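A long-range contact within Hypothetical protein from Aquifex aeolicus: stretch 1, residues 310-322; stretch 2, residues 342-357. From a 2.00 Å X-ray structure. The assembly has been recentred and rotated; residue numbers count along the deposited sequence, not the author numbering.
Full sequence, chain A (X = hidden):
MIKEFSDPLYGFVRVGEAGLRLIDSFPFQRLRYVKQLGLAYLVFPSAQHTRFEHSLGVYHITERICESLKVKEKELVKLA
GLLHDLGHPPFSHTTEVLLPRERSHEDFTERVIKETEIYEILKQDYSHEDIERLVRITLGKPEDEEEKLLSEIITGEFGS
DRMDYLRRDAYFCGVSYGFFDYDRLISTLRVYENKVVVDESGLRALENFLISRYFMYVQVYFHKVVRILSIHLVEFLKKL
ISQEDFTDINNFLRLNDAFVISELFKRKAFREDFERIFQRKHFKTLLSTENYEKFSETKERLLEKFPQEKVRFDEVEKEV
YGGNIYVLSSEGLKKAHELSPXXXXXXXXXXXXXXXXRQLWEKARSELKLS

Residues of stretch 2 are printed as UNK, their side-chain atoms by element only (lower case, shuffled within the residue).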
# COMPACT_ATOMS: atom_id res chain seq x y z
N LYS A 310 31.24 -34.75 -1.33
CA LYS A 310 30.37 -34.48 -0.19
C LYS A 310 30.28 -33.00 0.17
O LYS A 310 29.71 -32.64 1.19
CB LYS A 310 30.82 -35.26 1.05
CG LYS A 310 30.78 -36.80 0.89
CD LYS A 310 29.37 -37.37 1.04
CE LYS A 310 29.36 -38.87 0.73
NZ LYS A 310 27.98 -39.39 0.53
N VAL A 311 30.87 -32.14 -0.64
CA VAL A 311 30.88 -30.72 -0.31
C VAL A 311 30.64 -29.89 -1.54
O VAL A 311 30.96 -30.31 -2.66
CB VAL A 311 32.23 -30.26 0.34
CG1 VAL A 311 32.44 -30.92 1.71
CG2 VAL A 311 33.39 -30.55 -0.59
N ARG A 312 30.08 -28.69 -1.34
CA ARG A 312 29.96 -27.74 -2.44
C ARG A 312 30.39 -26.35 -1.98
O ARG A 312 30.24 -26.02 -0.82
CB ARG A 312 28.53 -27.72 -2.99
CG ARG A 312 28.11 -29.05 -3.61
CD ARG A 312 28.79 -29.27 -4.97
NE ARG A 312 28.30 -30.44 -5.67
CZ ARG A 312 28.49 -31.70 -5.27
NH1 ARG A 312 29.15 -31.96 -4.15
NH2 ARG A 312 28.00 -32.71 -6.00
N PHE A 313 30.97 -25.58 -2.89
CA PHE A 313 31.45 -24.23 -2.58
C PHE A 313 30.69 -23.25 -3.47
O PHE A 313 30.27 -23.59 -4.58
CB PHE A 313 32.97 -24.13 -2.78
CG PHE A 313 33.73 -25.17 -2.01
CD1 PHE A 313 34.18 -26.33 -2.64
CD2 PHE A 313 33.93 -25.02 -0.65
CE1 PHE A 313 34.85 -27.32 -1.92
CE2 PHE A 313 34.59 -26.01 0.09
CZ PHE A 313 35.05 -27.16 -0.54
N ASP A 314 30.48 -22.04 -2.98
CA ASP A 314 29.80 -21.05 -3.79
C ASP A 314 30.41 -19.70 -3.47
O ASP A 314 30.53 -19.35 -2.30
CB ASP A 314 28.29 -21.05 -3.51
CG ASP A 314 27.50 -20.26 -4.56
OD1 ASP A 314 27.88 -20.29 -5.74
OD2 ASP A 314 26.50 -19.61 -4.20
N GLU A 315 30.81 -18.97 -4.51
CA GLU A 315 31.36 -17.62 -4.34
C GLU A 315 30.47 -16.65 -5.08
O GLU A 315 30.25 -16.77 -6.28
CB GLU A 315 32.80 -17.54 -4.87
CG GLU A 315 33.77 -18.50 -4.15
CD GLU A 315 35.24 -18.39 -4.63
OE1 GLU A 315 35.61 -17.40 -5.29
OE2 GLU A 315 36.03 -19.30 -4.30
N VAL A 316 29.92 -15.69 -4.33
CA VAL A 316 29.10 -14.62 -4.91
C VAL A 316 29.77 -13.26 -4.70
O VAL A 316 30.04 -12.85 -3.57
CB VAL A 316 27.72 -14.60 -4.25
CG1 VAL A 316 27.03 -13.34 -4.61
CG2 VAL A 316 26.92 -15.80 -4.69
N GLU A 317 30.06 -12.57 -5.80
CA GLU A 317 30.66 -11.23 -5.74
C GLU A 317 29.97 -10.31 -6.76
O GLU A 317 30.29 -10.38 -7.97
CB GLU A 317 32.18 -11.28 -5.96
CG GLU A 317 32.96 -11.86 -4.75
CD GLU A 317 34.48 -12.00 -4.97
OE1 GLU A 317 34.97 -11.73 -6.09
OE2 GLU A 317 35.17 -12.39 -4.00
N LYS A 318 29.04 -9.47 -6.27
CA LYS A 318 28.13 -8.67 -7.09
C LYS A 318 28.15 -7.16 -6.81
O LYS A 318 27.98 -6.71 -5.67
CB LYS A 318 26.71 -9.17 -6.89
CG LYS A 318 25.69 -8.51 -7.78
CD LYS A 318 25.79 -9.09 -9.19
CE LYS A 318 24.83 -8.40 -10.16
NZ LYS A 318 24.57 -9.23 -11.38
N GLU A 319 28.31 -6.38 -7.87
CA GLU A 319 28.41 -4.93 -7.78
C GLU A 319 27.04 -4.30 -7.64
O GLU A 319 26.17 -4.49 -8.47
CB GLU A 319 29.10 -4.36 -9.03
CG GLU A 319 30.63 -4.34 -9.00
CD GLU A 319 31.21 -3.44 -10.09
OE1 GLU A 319 30.93 -3.70 -11.29
OE2 GLU A 319 31.93 -2.47 -9.74
N VAL A 320 26.88 -3.49 -6.61
CA VAL A 320 25.62 -2.83 -6.30
C VAL A 320 25.49 -1.56 -7.15
O VAL A 320 24.38 -1.09 -7.45
CB VAL A 320 25.60 -2.50 -4.80
CG1 VAL A 320 24.44 -1.55 -4.41
CG2 VAL A 320 25.59 -3.81 -3.97
N TYR A 321 26.63 -1.00 -7.53
CA TYR A 321 26.66 0.10 -8.48
C TYR A 321 27.88 -0.12 -9.38
O TYR A 321 28.98 -0.31 -8.89
CB TYR A 321 26.78 1.43 -7.76
CG TYR A 321 27.15 2.60 -8.68
CD1 TYR A 321 26.32 2.95 -9.74
CD2 TYR A 321 28.31 3.34 -8.47
CE1 TYR A 321 26.64 4.02 -10.60
CE2 TYR A 321 28.65 4.41 -9.31
CZ TYR A 321 27.81 4.75 -10.37
OH TYR A 321 28.13 5.81 -11.21
N GLY A 322 27.66 -0.10 -10.69
CA GLY A 322 28.73 -0.42 -11.66
C GLY A 322 29.60 0.72 -12.17
O GLY A 322 30.48 0.49 -13.01
N UNK A 342 26.46 8.92 -1.67
CA UNK A 342 25.98 7.61 -1.21
C UNK A 342 26.23 6.52 -2.29
O UNK A 342 26.81 5.46 -2.03
c UNK A 342 24.37 5.69 0.60
c UNK A 342 22.36 6.30 -0.70
c UNK A 342 24.50 7.68 -0.82
c UNK A 342 23.87 6.29 -0.67
N UNK A 343 25.80 6.80 -3.51
CA UNK A 343 26.06 5.90 -4.62
C UNK A 343 27.58 5.63 -4.76
O UNK A 343 28.01 4.47 -4.98
c UNK A 343 23.92 6.44 -5.83
c UNK A 343 25.46 6.46 -5.91
c UNK A 343 25.95 5.69 -7.10
c UNK A 343 23.22 7.00 -7.05
N UNK A 344 28.37 6.71 -4.62
CA UNK A 344 29.84 6.64 -4.66
C UNK A 344 30.36 5.63 -3.65
O UNK A 344 31.45 5.06 -3.85
c UNK A 344 30.46 8.02 -4.36
N UNK A 345 29.61 5.43 -2.58
CA UNK A 345 30.05 4.63 -1.45
C UNK A 345 29.48 3.19 -1.34
O UNK A 345 29.94 2.41 -0.49
c UNK A 345 29.65 5.36 -0.18
o UNK A 345 28.29 5.05 0.11
N UNK A 346 28.47 2.85 -2.15
CA UNK A 346 27.86 1.51 -2.09
C UNK A 346 28.89 0.42 -2.38
O UNK A 346 29.49 0.40 -3.44
c UNK A 346 24.72 1.80 -1.61
c UNK A 346 26.71 1.38 -3.10
c UNK A 346 25.47 2.27 -2.88
c UNK A 346 24.53 2.27 -4.11
N UNK A 347 29.07 -0.48 -1.43
CA UNK A 347 30.06 -1.53 -1.56
C UNK A 347 29.46 -2.77 -2.27
O UNK A 347 28.25 -2.99 -2.20
c UNK A 347 33.00 -0.22 2.45
c UNK A 347 31.82 -1.08 1.95
n UNK A 347 33.38 -0.51 3.88
c UNK A 347 31.46 -0.76 0.48
c UNK A 347 30.63 -1.88 -0.18
N UNK A 348 30.30 -3.55 -2.97
CA UNK A 348 29.80 -4.78 -3.58
C UNK A 348 29.39 -5.84 -2.56
O UNK A 348 29.83 -5.83 -1.41
c UNK A 348 30.99 -5.29 -4.40
c UNK A 348 32.20 -4.70 -3.69
c UNK A 348 31.74 -3.34 -3.24
N UNK A 349 28.50 -6.73 -2.97
CA UNK A 349 28.13 -7.85 -2.13
C UNK A 349 29.18 -8.94 -2.34
O UNK A 349 29.45 -9.31 -3.48
c UNK A 349 26.70 -8.36 -2.51
c UNK A 349 25.65 -7.27 -2.22
c UNK A 349 26.37 -9.73 -1.81
c UNK A 349 24.32 -7.42 -3.08
N UNK A 350 29.74 -9.46 -1.27
CA UNK A 350 30.73 -10.57 -1.36
C UNK A 350 30.34 -11.63 -0.37
O UNK A 350 30.36 -11.37 0.83
c UNK A 350 32.78 -9.20 -2.09
c UNK A 350 33.98 -8.41 -1.53
c UNK A 350 35.26 -9.24 -1.47
c UNK A 350 32.13 -10.06 -1.01
n UNK A 350 35.84 -9.44 -2.85
N UNK A 351 29.97 -12.82 -0.85
CA UNK A 351 29.55 -13.87 0.06
C UNK A 351 30.20 -15.16 -0.36
O UNK A 351 30.23 -15.49 -1.57
c UNK A 351 27.15 -12.91 0.68
c UNK A 351 28.01 -14.03 0.06
c UNK A 351 25.72 -12.94 0.09
c UNK A 351 27.08 -13.03 2.20
N UNK A 352 30.68 -15.92 0.62
CA UNK A 352 31.32 -17.21 0.31
C UNK A 352 30.64 -18.24 1.14
O UNK A 352 30.47 -18.07 2.33
c UNK A 352 33.44 -15.91 0.06
c UNK A 352 32.84 -17.16 0.63
c UNK A 352 34.13 -13.62 0.30
c UNK A 352 34.43 -13.59 -1.03
c UNK A 352 34.22 -14.68 -1.85
c UNK A 352 33.62 -14.78 0.84
o UNK A 352 34.91 -12.43 -1.58
c UNK A 352 33.75 -15.84 -1.30
N UNK A 353 30.19 -19.31 0.51
CA UNK A 353 29.44 -20.32 1.23
C UNK A 353 30.09 -21.67 1.09
O UNK A 353 30.60 -22.01 0.03
c UNK A 353 25.00 -16.82 0.99
n UNK A 353 26.12 -17.19 1.63
c UNK A 353 27.97 -20.40 0.74
n UNK A 353 24.09 -16.07 1.63
c UNK A 353 27.19 -18.02 1.04
n UNK A 353 24.81 -17.16 -0.29
c UNK A 353 27.04 -19.44 1.50
N UNK A 354 30.03 -22.45 2.15
CA UNK A 354 30.43 -23.88 2.06
C UNK A 354 29.25 -24.72 2.52
O UNK A 354 28.66 -24.46 3.57
c UNK A 354 31.69 -24.24 2.92
c UNK A 354 32.06 -25.73 2.77
c UNK A 354 34.13 -23.53 3.42
c UNK A 354 32.89 -23.39 2.49
N UNK A 355 28.90 -25.70 1.71
CA UNK A 355 27.78 -26.58 2.01
C UNK A 355 28.30 -28.01 2.13
O UNK A 355 29.17 -28.40 1.35
c UNK A 355 26.75 -24.41 -0.49
c UNK A 355 26.22 -25.20 0.50
c UNK A 355 25.09 -24.73 1.21
c UNK A 355 26.82 -26.56 0.81
c UNK A 355 25.08 -22.69 -0.12
o UNK A 355 24.55 -21.46 -0.46
c UNK A 355 26.19 -23.14 -0.82
c UNK A 355 24.52 -23.48 0.89
N UNK A 356 27.71 -28.79 3.03
CA UNK A 356 28.08 -30.20 3.18
C UNK A 356 26.87 -31.14 3.22
O UNK A 356 25.81 -30.78 3.74
c UNK A 356 30.21 -29.66 4.37
c UNK A 356 28.19 -30.06 5.69
c UNK A 356 28.94 -30.45 4.44
N UNK A 357 27.05 -32.33 2.66
CA UNK A 357 26.09 -33.43 2.80
C UNK A 357 25.50 -33.42 4.21
O UNK A 357 26.24 -33.34 5.19
o UNK A 357 25.86 -36.57 1.32
o UNK A 357 25.10 -36.20 3.36
c UNK A 357 25.85 -35.93 2.40
c UNK A 357 26.81 -34.75 2.52
O HOH W 1 25.89 -19.36 -1.77
O HOH W 2 29.07 -1.74 -5.67

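Position 342 has four side-chain carbons, forked at the second. It lies on a helical turn and touches nothing on stretch 1. It is Leu 342.

Position 343 also has four carbons, but forked at the first, with one arm two carbons long. The short arm sits over one face of the Tyr 321 ring. This is Ile 343, and its CG2 makes a CH-pi contact 3.5 Å from the centroid of that Tyr 321 ring.

Position 344 has one carbon, pointing away from stretch 1: Ala 344. Position 345 has one carbon and then one oxygen, and also points away. It is Ser 345, whose OG bonds back to Leu 342 O at 2.6 Å.

Position 346 has four carbons, forked at the second, pointing toward stretch 1 and meeting Val 320. It is Leu 346. Its CD1 lies 3.8 Å from Val 320 CG1.

Position 347 carries four carbons in a row ending in nitrogen, and its CB points away. It is Lys 347. Val 320 CG2 packs 3.3 Å from Lys 347 O.

Position 348 has three carbons closing a ring onto the backbone N, near Glu 319. It is Pro 348. Its CB is 4.3 Å from Glu 319 CA.

Position 349 has four carbons, forked at the first, one arm longer, and touches Val 320. It is Ile 349, with CG1 3.9 Å from Val 320 CG2.

Position 350 has four carbons in a row ending in nitrogen. That nitrogen approaches an acidic group of stretch 1. It is Lys 350, and its NZ forms a salt bridge with Glu 317 OE2 at 3.2 Å; the hydrogen bond within it is weak.

Position 351 has four carbons, forked at the second, beside Val 316: Leu 351. Its CB is 4.4 Å from Val 316 CB.

Position 352 has one carbon, then a six-carbon ring bearing one oxygen, which reaches the Glu 317 carboxylate. It is Tyr 352. Its OH donates a very short hydrogen bond to Glu 317 OE2, 2.4 Å.

Position 353 has three carbons, a nitrogen, then a carbon carrying two more nitrogens. A water links it to Asp 314 OD2. It is Arg 353, bound through NH1.

Position 354 has four carbons, forked at the first, with one arm two carbons long, at the Phe 313 ring edge. It is Ile 354, with CG1 3.7 Å from Phe 313 CD2.

Position 355 has one carbon, then a six-carbon ring bearing one oxygen; the ring edge meets Asp 314 CB. It is Tyr 355. Its OH accepts from the same water.

Position 356 has one carbon carrying two others, against Val 311. It is Val 356, with CG1 3.7 Å from Val 311 CG1.

Position 357 has two carbons, the second carrying two oxygens, near the Lys 310 amine. It is Asp 357; its OD1 makes a long salt bridge with Lys 310 NZ, 3.6 Å.

The contact is an antiparallel strand pair. Paired backbone hydrogen bonds join Arg 312 to Tyr 355, Asp 314 to Arg 353, Val 316 to Leu 351 and Lys 318 to Ile 349. Glu 317 gathers Lys 350 and Tyr 352 on one face. Beyond the strands, Val 320 packs on Leu 346, and Tyr 321 on Ile 343 and Leu 346.

Stretch 2 (342-357) LIASLKPIKLYRIYVD
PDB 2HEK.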